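Local structure of diaminopimelate decarboxylase (Helicobacter pylori, 2QGH) at residues G346-E350 and Y386-P390. The protein catalyses the pyridoxal-phosphate-dependent decarboxylation of meso-diaminopimelate to L-lysine, the last step of bacterial lysine biosynthesis. Residues are numbered along the deposited sequence; the frame is centred on the assembly and turned at random.
Sequences GPVCE and YNSRP. With LYS (lysine), chain C.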
loop_
_atom_site.group_PDB
_atom_site.type_symbol
_atom_site.label_atom_id
_atom_site.label_comp_id
_atom_site.label_asym_id
_atom_site.label_seq_id
_atom_site.Cartn_x
_atom_site.Cartn_y
_atom_site.Cartn_z
ATOM N N GLY A 346 4.671 -7.927 -11.963
ATOM C CA GLY A 346 4.332 -6.598 -12.434
ATOM C C GLY A 346 5.562 -5.773 -12.776
ATOM O O GLY A 346 6.682 -6.287 -12.785
ATOM N N PRO A 347 5.388 -4.475 -13.053
ATOM C CA PRO A 347 6.528 -3.627 -13.398
ATOM C C PRO A 347 7.284 -2.968 -12.252
ATOM O O PRO A 347 8.323 -2.358 -12.491
ATOM C CB PRO A 347 5.909 -2.560 -14.313
ATOM C CG PRO A 347 4.579 -3.136 -14.722
ATOM C CD PRO A 347 4.134 -3.840 -13.479
ATOM N N VAL A 348 6.801 -3.076 -11.019
ATOM C CA VAL A 348 7.499 -2.374 -9.950
ATOM C C VAL A 348 8.800 -3.018 -9.492
ATOM O O VAL A 348 8.931 -4.238 -9.416
ATOM C CB VAL A 348 6.540 -2.045 -8.759
ATOM C CG1 VAL A 348 5.095 -1.954 -9.274
ATOM C CG2 VAL A 348 6.681 -3.027 -7.646
ATOM N N CYS A 349 9.770 -2.148 -9.234
ATOM C CA CYS A 349 11.133 -2.487 -8.832
ATOM C C CYS A 349 11.392 -3.413 -7.644
ATOM O O CYS A 349 12.547 -3.632 -7.287
ATOM C CB CYS A 349 11.894 -1.176 -8.612
ATOM S SG CYS A 349 11.001 -0.007 -7.544
ATOM N N GLU A 350 10.345 -3.967 -7.043
ATOM C CA GLU A 350 10.496 -4.846 -5.881
ATOM C C GLU A 350 10.196 -6.311 -6.123
ATOM O O GLU A 350 9.352 -6.646 -6.949
ATOM C CB GLU A 350 9.583 -4.387 -4.765
ATOM C CG GLU A 350 10.231 -3.515 -3.772
ATOM C CD GLU A 350 9.214 -2.903 -2.861
ATOM O OE1 GLU A 350 8.517 -3.661 -2.154
ATOM O OE2 GLU A 350 9.109 -1.664 -2.870
ATOM N N TYR A 386 2.699 4.172 -5.913
ATOM C CA TYR A 386 4.098 3.786 -5.811
ATOM C C TYR A 386 4.747 3.634 -7.204
ATOM O O TYR A 386 4.134 3.102 -8.133
ATOM C CB TYR A 386 4.187 2.484 -5.010
ATOM C CG TYR A 386 5.591 2.008 -4.709
ATOM C CD1 TYR A 386 6.575 2.902 -4.285
ATOM C CD2 TYR A 386 5.928 0.653 -4.827
ATOM C CE1 TYR A 386 7.863 2.459 -3.987
ATOM C CE2 TYR A 386 7.204 0.200 -4.527
ATOM C CZ TYR A 386 8.172 1.111 -4.109
ATOM O OH TYR A 386 9.448 0.680 -3.829
ATOM N N ASN A 387 5.991 4.104 -7.327
ATOM C CA ASN A 387 6.737 4.072 -8.588
ATOM C C ASN A 387 6.111 5.113 -9.522
ATOM O O ASN A 387 6.333 5.095 -10.733
ATOM C CB ASN A 387 6.674 2.677 -9.244
ATOM C CG ASN A 387 7.624 1.660 -8.595
ATOM O OD1 ASN A 387 7.963 1.755 -7.403
ATOM N ND2 ASN A 387 8.041 0.665 -9.382
ATOM N N SER A 388 5.337 6.030 -8.949
ATOM C CA SER A 388 4.667 7.060 -9.741
ATOM C C SER A 388 3.832 6.439 -10.861
ATOM O O SER A 388 4.033 6.738 -12.037
ATOM C CB SER A 388 5.681 8.030 -10.346
ATOM O OG SER A 388 6.197 8.904 -9.368
ATOM N N ARG A 389 2.907 5.563 -10.477
ATOM C CA ARG A 389 2.006 4.901 -11.413
ATOM C C ARG A 389 0.608 5.398 -11.038
ATOM O O ARG A 389 0.157 5.213 -9.913
ATOM C CB ARG A 389 2.094 3.366 -11.266
ATOM C CG ARG A 389 3.487 2.761 -11.542
ATOM C CD ARG A 389 3.540 1.232 -11.355
ATOM N NE ARG A 389 2.984 0.507 -12.503
ATOM C CZ ARG A 389 1.751 0.020 -12.560
ATOM N NH1 ARG A 389 0.938 0.169 -11.533
ATOM N NH2 ARG A 389 1.322 -0.596 -13.646
ATOM N N PRO A 390 -0.096 6.046 -11.977
ATOM C CA PRO A 390 -1.442 6.553 -11.671
ATOM C C PRO A 390 -2.444 5.446 -11.307
ATOM O O PRO A 390 -2.327 4.312 -11.782
ATOM C CB PRO A 390 -1.833 7.281 -12.960
ATOM C CG PRO A 390 -0.501 7.681 -13.555
ATOM C CD PRO A 390 0.322 6.438 -13.333
HETATM N N LYS C . 10.003 -0.490 -0.808
HETATM C CA LYS C . 11.132 -1.185 -0.115
HETATM C C LYS C . 11.237 -0.716 1.336
HETATM O O LYS C . 10.281 -0.057 1.792
HETATM C CB LYS C . 12.450 -0.915 -0.864
HETATM C CG LYS C . 12.480 -1.518 -2.260
HETATM C CD LYS C . 13.600 -0.958 -3.117
HETATM C CE LYS C . 13.583 -1.620 -4.493
HETATM N NZ LYS C . 14.537 -1.026 -5.490
HETATM O OXT LYS C . 12.257 -1.009 1.998
#
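OE2 of E350 is gripped by two donors at once: the hydroxyl OH of Y386 at 2.6 Å and the alpha-amino N of the bound lysine at 2.5 Å. The pair illustrates how an active site is assembled at a subunit interface. In this fold-type III (alanine racemase-like) architecture, an eight-stranded alpha/beta (TIM) barrel joined to a beta domain, both loops belong to the latter, and the site is completed by R282, R318 and Y322 of the second subunit, which also bond the lysine. The Y386 hydroxyl donates nearly along the C-O axis of OE2, which lies at the ring edge, near its plane, while the carboxylate plane is turned 60° from the ring. CG of Y386 stands opposite the backbone N (chi1 -175°), sending the phenol across to the carboxylate. The other oxygen, OE1, is hydrogen-bonded to Y322 OH of the second subunit, so both carboxylate oxygens are held. CG of E350 packs against the lysine side chain, 3.4 Å from its CG.

Behind this polar end the loops pack closely. The side-chain amide of N387 lies between the Y386 ring and V348, with one end over the centre of a ring face, and crosses the valine at about a right angle. C349 touches the pyridoxal phosphate, and its SG lies obliquely 5.4 Å from the centroid of the Y386 ring. Farther out, R389 salt-bridges D315 through NH1, while its CD rests 4.1 Å from CG1 of V348.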